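Local coordinates for zinc phosphodiesterase ELAC protein 1 (Homo sapiens, PDB 3ZWF) that cuts extra 3' nucleotides from tRNA precursors as a two-zinc phosphodiesterase and acts in tRNA repair, removing 2',3'-cyclic phosphate from cleaved tRNAs, at residues A[177-188]-A[245-256]. Numbering follows the deposited sequence.
Sequences RLFHRIPSFGFS and KICILGDCSGVV. With ZN (zinc ion), chain E; ZN (zinc ion), chain D; PO4 (phosphate ion), chain F.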
ATOM      1  N   ARG A 177     -13.402   0.942 -22.872  1.00 29.58           N
ATOM      2  CA  ARG A 177     -14.280   0.901 -21.716  1.00 29.10           C
ATOM      3  C   ARG A 177     -14.744  -0.520 -21.423  1.00 28.95           C
ATOM      4  O   ARG A 177     -15.167  -1.268 -22.345  1.00 29.72           O
ATOM      5  CB  ARG A 177     -15.504   1.776 -21.920  1.00 29.97           C
ATOM      6  CG  ARG A 177     -15.174   3.262 -22.116  1.00 30.20           C
ATOM      7  CD  ARG A 177     -16.428   4.040 -22.477  1.00 31.32           C
ATOM      8  NE  ARG A 177     -16.927   3.603 -23.765  1.00 32.53           N
ATOM      9  CZ  ARG A 177     -18.168   3.760 -24.202  1.00 33.74           C
ATOM     10  NH1 ARG A 177     -19.084   4.369 -23.459  1.00 33.95           N
ATOM     11  NH2 ARG A 177     -18.498   3.303 -25.405  1.00 34.90           N
ATOM     12  N   LEU A 178     -14.663  -0.833 -20.136  1.00 28.05           N
ATOM     13  CA  LEU A 178     -15.193  -2.058 -19.550  1.00 27.85           C
ATOM     14  C   LEU A 178     -16.304  -1.764 -18.560  1.00 27.90           C
ATOM     15  O   LEU A 178     -16.463  -0.625 -18.128  1.00 27.99           O
ATOM     16  CB  LEU A 178     -14.080  -2.853 -18.829  1.00 26.92           C
ATOM     17  CG  LEU A 178     -12.821  -3.122 -19.649  1.00 26.90           C
ATOM     18  CD1 LEU A 178     -11.769  -3.909 -18.869  1.00 26.15           C
ATOM     19  CD2 LEU A 178     -13.170  -3.952 -20.902  1.00 27.79           C
ATOM     20  N   PHE A 179     -17.111  -2.773 -18.258  1.00 28.14           N
ATOM     21  CA  PHE A 179     -18.182  -2.668 -17.276  1.00 28.34           C
ATOM     22  C   PHE A 179     -17.736  -3.350 -15.989  1.00 27.48           C
ATOM     23  O   PHE A 179     -17.363  -4.517 -16.005  1.00 27.22           O
ATOM     24  CB  PHE A 179     -19.459  -3.328 -17.756  1.00 29.72           C
ATOM     25  CG  PHE A 179     -20.644  -2.984 -16.917  1.00 31.93           C
ATOM     26  CD1 PHE A 179     -20.965  -3.735 -15.785  1.00 33.48           C
ATOM     27  CD2 PHE A 179     -21.424  -1.851 -17.221  1.00 34.18           C
ATOM     28  CE1 PHE A 179     -22.038  -3.359 -14.965  1.00 36.28           C
ATOM     29  CE2 PHE A 179     -22.523  -1.488 -16.414  1.00 35.79           C
ATOM     30  CZ  PHE A 179     -22.814  -2.252 -15.274  1.00 37.24           C
ATOM     31  N   HIS A 180     -17.786  -2.612 -14.880  1.00 27.16           N
ATOM     32  CA  HIS A 180     -17.402  -3.142 -13.595  1.00 26.52           C
ATOM     33  C   HIS A 180     -18.245  -2.436 -12.518  1.00 26.85           C
ATOM     34  O   HIS A 180     -19.116  -1.614 -12.841  1.00 28.16           O
ATOM     35  CB  HIS A 180     -15.886  -2.985 -13.446  1.00 25.63           C
ATOM     36  CG  HIS A 180     -15.291  -3.603 -12.203  1.00 25.04           C
ATOM     37  ND1 HIS A 180     -15.545  -4.899 -11.783  1.00 25.09           N
ATOM     38  CD2 HIS A 180     -14.408  -3.087 -11.313  1.00 24.50           C
ATOM     39  CE1 HIS A 180     -14.869  -5.127 -10.658  1.00 24.63           C
ATOM     40  NE2 HIS A 180     -14.164  -4.052 -10.364  1.00 24.28           N
ATOM     41  N   ARG A 181     -17.994  -2.724 -11.240  1.00 26.59           N
ATOM     42  CA  ARG A 181     -18.710  -2.052 -10.146  1.00 27.04           C
ATOM     43  C   ARG A 181     -18.431  -0.555 -10.135  1.00 26.83           C
ATOM     44  O   ARG A 181     -19.282   0.265  -9.755  1.00 27.53           O
ATOM     45  CB  ARG A 181     -18.309  -2.646  -8.763  1.00 28.93           C
ATOM     46  CG  ARG A 181     -18.618  -4.087  -8.586  1.00 34.17           C
ATOM     47  CD  ARG A 181     -18.630  -4.507  -7.093  1.00 47.65           C
ATOM     48  NE  ARG A 181     -17.448  -4.121  -6.303  1.00 39.49           N
ATOM     49  CZ  ARG A 181     -16.209  -4.594  -6.487  1.00 49.07           C
ATOM     50  NH1 ARG A 181     -15.916  -5.444  -7.483  1.00 31.42           N
ATOM     51  NH2 ARG A 181     -15.235  -4.187  -5.687  1.00 49.60           N
ATOM     52  N   ILE A 182     -17.222  -0.189 -10.562  1.00 26.11           N
ATOM     53  CA  ILE A 182     -16.873   1.207 -10.875  1.00 26.10           C
ATOM     54  C   ILE A 182     -16.312   1.153 -12.283  1.00 25.98           C
ATOM     55  O   ILE A 182     -16.028   0.053 -12.774  1.00 25.85           O
ATOM     56  CB  ILE A 182     -15.851   1.831  -9.894  1.00 25.50           C
ATOM     57  CG1 ILE A 182     -14.518   1.115  -9.877  1.00 24.71           C
ATOM     58  CG2 ILE A 182     -16.475   1.891  -8.482  1.00 27.70           C
ATOM     59  CD1 ILE A 182     -13.451   1.877  -9.150  1.00 25.03           C
ATOM     60  N   PRO A 183     -16.164   2.314 -12.952  1.00 26.21           N
ATOM     61  CA  PRO A 183     -15.658   2.217 -14.316  1.00 26.27           C
ATOM     62  C   PRO A 183     -14.250   1.631 -14.397  1.00 25.50           C
ATOM     63  O   PRO A 183     -13.377   1.934 -13.565  1.00 24.99           O
ATOM     64  CB  PRO A 183     -15.681   3.651 -14.802  1.00 26.90           C
ATOM     65  CG  PRO A 183     -16.785   4.307 -13.962  1.00 27.60           C
ATOM     66  CD  PRO A 183     -16.603   3.671 -12.633  1.00 26.66           C
ATOM     67  N   SER A 184     -14.052   0.789 -15.397  1.00 25.64           N
ATOM     68  CA  SER A 184     -12.821   0.084 -15.567  1.00 25.13           C
ATOM     69  C   SER A 184     -12.433   0.086 -17.047  1.00 25.61           C
ATOM     70  O   SER A 184     -13.295   0.231 -17.925  1.00 26.35           O
ATOM     71  CB  SER A 184     -12.973  -1.342 -15.005  1.00 24.88           C
ATOM     72  OG  SER A 184     -11.798  -2.135 -15.158  1.00 26.06           O
ATOM     73  N   PHE A 185     -11.128  -0.023 -17.284  1.00 25.32           N
ATOM     74  CA  PHE A 185     -10.547   0.125 -18.613  1.00 25.86           C
ATOM     75  C   PHE A 185      -9.684  -1.057 -18.974  1.00 25.82           C
ATOM     76  O   PHE A 185      -9.073  -1.706 -18.137  1.00 25.26           O
ATOM     77  CB  PHE A 185      -9.723   1.418 -18.741  1.00 25.88           C
ATOM     78  CG  PHE A 185     -10.531   2.667 -18.498  1.00 26.07           C
ATOM     79  CD1 PHE A 185     -11.324   3.238 -19.508  1.00 26.94           C
ATOM     80  CD2 PHE A 185     -10.508   3.260 -17.255  1.00 25.53           C
ATOM     81  CE1 PHE A 185     -12.065   4.361 -19.262  1.00 27.23           C
ATOM     82  CE2 PHE A 185     -11.240   4.371 -17.028  1.00 25.82           C
ATOM     83  CZ  PHE A 185     -12.024   4.927 -18.022  1.00 26.66           C
ATOM     84  N   GLY A 186      -9.682  -1.340 -20.272  1.00 26.57           N
ATOM     85  CA  GLY A 186      -8.690  -2.185 -20.881  1.00 26.81           C
ATOM     86  C   GLY A 186      -7.729  -1.375 -21.742  1.00 27.36           C
ATOM     87  O   GLY A 186      -8.038  -0.238 -22.194  1.00 27.74           O
ATOM     88  N   PHE A 187      -6.554  -1.934 -21.950  1.00 27.49           N
ATOM     89  CA  PHE A 187      -5.496  -1.285 -22.691  1.00 28.12           C
ATOM     90  C   PHE A 187      -5.042  -2.187 -23.811  1.00 29.05           C
ATOM     91  O   PHE A 187      -4.859  -3.401 -23.622  1.00 28.95           O
ATOM     92  CB  PHE A 187      -4.313  -0.941 -21.804  1.00 27.62           C
ATOM     93  CG  PHE A 187      -4.666  -0.010 -20.669  1.00 26.81           C
ATOM     94  CD1 PHE A 187      -4.817   1.336 -20.885  1.00 27.01           C
ATOM     95  CD2 PHE A 187      -4.871  -0.517 -19.394  1.00 25.98           C
ATOM     96  CE1 PHE A 187      -5.160   2.200 -19.854  1.00 26.38           C
ATOM     97  CE2 PHE A 187      -5.221   0.338 -18.356  1.00 25.39           C
ATOM     98  CZ  PHE A 187      -5.362   1.707 -18.585  1.00 25.59           C
ATOM     99  N   SER A 188      -4.903  -1.568 -24.989  1.00 30.10           N
ATOM    100  CA  SER A 188      -4.382  -2.218 -26.158  1.00 32.31           C
ATOM    101  C   SER A 188      -3.010  -1.647 -26.506  1.00 32.66           C
ATOM    102  O   SER A 188      -2.872  -0.436 -26.723  1.00 33.88           O
ATOM    103  CB  SER A 188      -5.314  -1.948 -27.341  1.00 38.10           C
ATOM    104  OG  SER A 188      -4.765  -2.489 -28.528  1.00 47.48           O
ATOM    105  N   LYS A 245       0.585  -7.472 -30.699  1.00 39.30           N
ATOM    106  CA  LYS A 245      -0.534  -6.812 -30.019  1.00 37.05           C
ATOM    107  C   LYS A 245      -0.777  -7.513 -28.682  1.00 35.34           C
ATOM    108  O   LYS A 245      -1.028  -8.712 -28.625  1.00 35.39           O
ATOM    109  CB  LYS A 245      -1.814  -6.838 -30.864  1.00 38.06           C
ATOM    110  CG  LYS A 245      -3.044  -6.326 -30.120  1.00 37.92           C
ATOM    111  CD  LYS A 245      -4.338  -6.450 -30.935  1.00 40.68           C
ATOM    112  CE  LYS A 245      -4.443  -5.461 -32.059  1.00 44.82           C
ATOM    113  NZ  LYS A 245      -5.790  -5.542 -32.742  1.00 44.20           N
ATOM    114  N   ILE A 246      -0.687  -6.716 -27.618  1.00 34.14           N
ATOM    115  CA  ILE A 246      -0.940  -7.166 -26.258  1.00 33.22           C
ATOM    116  C   ILE A 246      -2.103  -6.356 -25.679  1.00 31.70           C
ATOM    117  O   ILE A 246      -2.074  -5.140 -25.716  1.00 31.61           O
ATOM    118  CB  ILE A 246       0.242  -6.880 -25.341  1.00 34.48           C
ATOM    119  CG1 ILE A 246       1.530  -7.443 -25.944  1.00 37.57           C
ATOM    120  CG2 ILE A 246      -0.015  -7.508 -23.979  1.00 32.60           C
ATOM    121  CD1 ILE A 246       1.578  -8.899 -26.026  1.00 41.62           C
ATOM    122  N   CYS A 247      -3.128  -7.061 -25.210  1.00 31.01           N
ATOM    123  CA  CYS A 247      -4.303  -6.436 -24.605  1.00 30.11           C
ATOM    124  C   CYS A 247      -4.451  -6.919 -23.157  1.00 28.96           C
ATOM    125  O   CYS A 247      -4.409  -8.103 -22.884  1.00 28.93           O
ATOM    126  CB  CYS A 247      -5.555  -6.787 -25.368  1.00 31.05           C
ATOM    127  SG  CYS A 247      -5.494  -6.090 -27.037  1.00 36.23           S
ATOM    128  N   ILE A 248      -4.625  -5.960 -22.271  1.00 28.14           N
ATOM    129  CA  ILE A 248      -4.676  -6.207 -20.825  1.00 27.29           C
ATOM    130  C   ILE A 248      -5.945  -5.547 -20.324  1.00 26.59           C
ATOM    131  O   ILE A 248      -6.072  -4.306 -20.415  1.00 26.55           O
ATOM    132  CB  ILE A 248      -3.452  -5.577 -20.139  1.00 28.39           C
ATOM    133  CG1 ILE A 248      -2.166  -6.182 -20.745  1.00 31.59           C
ATOM    134  CG2 ILE A 248      -3.504  -5.874 -18.614  1.00 30.46           C
ATOM    135  CD1 ILE A 248      -0.903  -5.575 -20.245  1.00 39.01           C
ATOM    136  N   LEU A 249      -6.891  -6.354 -19.843  1.00 26.31           N
ATOM    137  CA  LEU A 249      -8.185  -5.841 -19.398  1.00 25.99           C
ATOM    138  C   LEU A 249      -8.270  -5.781 -17.869  1.00 25.17           C
ATOM    139  O   LEU A 249      -7.922  -6.766 -17.200  1.00 25.17           O
ATOM    140  CB  LEU A 249      -9.340  -6.676 -19.892  1.00 26.45           C
ATOM    141  CG  LEU A 249      -9.787  -6.499 -21.345  1.00 29.49           C
ATOM    142  CD1 LEU A 249      -8.709  -6.947 -22.315  1.00 30.96           C
ATOM    143  CD2 LEU A 249     -11.097  -7.265 -21.545  1.00 31.04           C
ATOM    144  N   GLY A 250      -8.739  -4.649 -17.353  1.00 24.88           N
ATOM    145  CA  GLY A 250      -9.090  -4.540 -15.922  1.00 24.30           C
ATOM    146  C   GLY A 250     -10.270  -5.424 -15.536  1.00 24.36           C
ATOM    147  O   GLY A 250     -10.915  -6.083 -16.383  1.00 24.85           O
ATOM    148  N   ASP A 251     -10.560  -5.441 -14.236  1.00 23.98           N
ATOM    149  CA  ASP A 251     -11.718  -6.158 -13.702  1.00 24.13           C
ATOM    150  C   ASP A 251     -12.944  -5.748 -14.513  1.00 24.69           C
ATOM    151  O   ASP A 251     -13.149  -4.587 -14.835  1.00 24.82           O
ATOM    152  CB  ASP A 251     -12.027  -5.774 -12.271  1.00 23.86           C
ATOM    153  CG  ASP A 251     -10.913  -6.154 -11.275  1.00 23.45           C
ATOM    154  OD1 ASP A 251      -9.870  -6.706 -11.656  1.00 23.38           O
ATOM    155  OD2 ASP A 251     -11.098  -5.841 -10.068  1.00 23.34           O
ATOM    156  N   CYS A 252     -13.764  -6.740 -14.818  1.00 25.13           N
ATOM    157  CA  CYS A 252     -14.968  -6.520 -15.640  1.00 25.88           C
ATOM    158  C   CYS A 252     -15.857  -7.757 -15.672  1.00 26.38           C
ATOM    159  O   CYS A 252     -15.401  -8.868 -15.471  1.00 26.19           O
ATOM    160  CB  CYS A 252     -14.581  -6.146 -17.075  1.00 26.27           C
ATOM    161  SG  CYS A 252     -13.796  -7.405 -18.047  1.00 28.33           S
ATOM    162  N   SER A 253     -17.116  -7.490 -16.001  1.00 28.11           N
ATOM    163  CA  SER A 253     -18.138  -8.479 -16.325  0.50 29.25           C
ATOM    164  C   SER A 253     -18.500  -8.419 -17.815  1.00 29.65           C
ATOM    165  O   SER A 253     -19.338  -9.193 -18.293  1.00 30.65           O
ATOM    166  CB  SER A 253     -19.390  -8.192 -15.495  0.50 32.65           C
ATOM    167  OG  SER A 253     -20.378  -9.187 -15.668  0.50 40.17           O
ATOM    168  N   GLY A 254     -17.881  -7.487 -18.526  1.00 29.29           N
ATOM    169  CA  GLY A 254     -18.113  -7.311 -19.956  1.00 30.79           C
ATOM    170  C   GLY A 254     -17.463  -6.036 -20.489  1.00 31.32           C
ATOM    171  O   GLY A 254     -16.868  -5.250 -19.740  1.00 30.32           O
ATOM    172  N   VAL A 255     -17.580  -5.851 -21.801  1.00 34.56           N
ATOM    173  CA  VAL A 255     -17.006  -4.708 -22.496  1.00 34.83           C
ATOM    174  C   VAL A 255     -18.171  -3.824 -22.902  1.00 39.44           C
ATOM    175  O   VAL A 255     -19.229  -4.339 -23.270  1.00 42.98           O
ATOM    176  CB  VAL A 255     -16.217  -5.177 -23.782  1.00 40.24           C
ATOM    177  CG1 VAL A 255     -15.691  -3.984 -24.590  1.00 45.21           C
ATOM    178  CG2 VAL A 255     -15.099  -6.127 -23.402  1.00 43.03           C
ATOM    179  N   VAL A 256     -17.974  -2.504 -22.890  1.00 34.35           N
ATOM    180  CA  VAL A 256     -19.039  -1.586 -23.177  1.00 36.96           C
ATOM    181  C   VAL A 256     -18.941  -1.228 -24.649  1.00 44.83           C
ATOM    182  O   VAL A 256     -17.968  -0.598 -25.075  1.00 45.90           O
ATOM    183  CB  VAL A 256     -18.976  -0.301 -22.369  1.00 37.55           C
ATOM    184  CG1 VAL A 256     -20.158   0.596 -22.715  1.00 36.60           C
ATOM    185  CG2 VAL A 256     -18.968  -0.622 -20.951  1.00 34.41           C
TER
HETATM  186 ZN    ZN E1364     -12.311  -4.084  -9.011  1.00 30.12          ZN
HETATM  187 ZN    ZN D1363      -9.690  -6.216  -8.446  0.90 26.97          ZN
HETATM  188  P   PO4 F1365     -12.494  -6.570  -6.755  1.00 29.50           P
HETATM  189  O1  PO4 F1365     -13.195  -5.683  -7.815  1.00 26.45           O
HETATM  190  O2  PO4 F1365     -12.228  -5.558  -5.521  1.00 24.35           O
HETATM  191  O3  PO4 F1365     -11.144  -6.979  -7.190  1.00 35.68           O
HETATM  192  O4  PO4 F1365     -13.489  -7.592  -6.326  1.00 39.19           O
HETATM  193  O   HOH W   1     -15.352  -0.717 -25.026  1.00 32.18           O
HETATM  194  O   HOH W   2     -10.679  -4.401  -7.792  1.00 28.39           O
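Asp251 OD2 bridges the two catalytic zinc ions, 2.4 Å from the one that His180 NE2 also binds and 2.2 Å from the other. This shared carboxylate oxygen belongs to the dinuclear centre of the metallo-beta-lactamase fold, to which His180 and Asp251 contribute from loops next to strands 171-179 and 245-249. His60 and His62 complete the protein ligands of the first zinc; Asp64, His65 and His311 those of the second. A phosphate ion, probably from the crystallisation liquor, reaches both metals, and Arg181 NH1 donates to its O1 at 2.8 Å.

The side chains of His180 and Asp251 run alongside each other toward the zinc, with imidazole and carboxylate almost perpendicular (84°). Asp251 CB sits over one face of the His180 ring, toward its CE1-NE2 rim, in a CH-pi contact 3.4 Å from the centroid. His180 ND1 bonds to Gly288 O, which together with the NE2-zinc bond would fix the ring's rotation. The backbone of Asp251 is held too: with chi1 at 179° the Ser184 hydroxyl swings away from its own N, and OG donates to Asp251 O at 2.8 Å, in the carbonyl plane on a lone pair.

Beyond Gly250, strand 184-188 pairs antiparallel with 245-249, Phe187 and Ile248 exchanging two backbone bonds. Gly186 and Leu249 form a non-hydrogen-bonded pair, CA atoms 4.0 Å apart. Residues 252-256 then curl back along 177-179, where Phe179 N bonds to Gly254 O and Ser253 N to Phe179 O. Leu178 touches both parts of 245-256: its CB packs on Cys252 CB, its CD1 meets Leu249 CB, and its CD2 rests 3.8 Å from Val255 CG2.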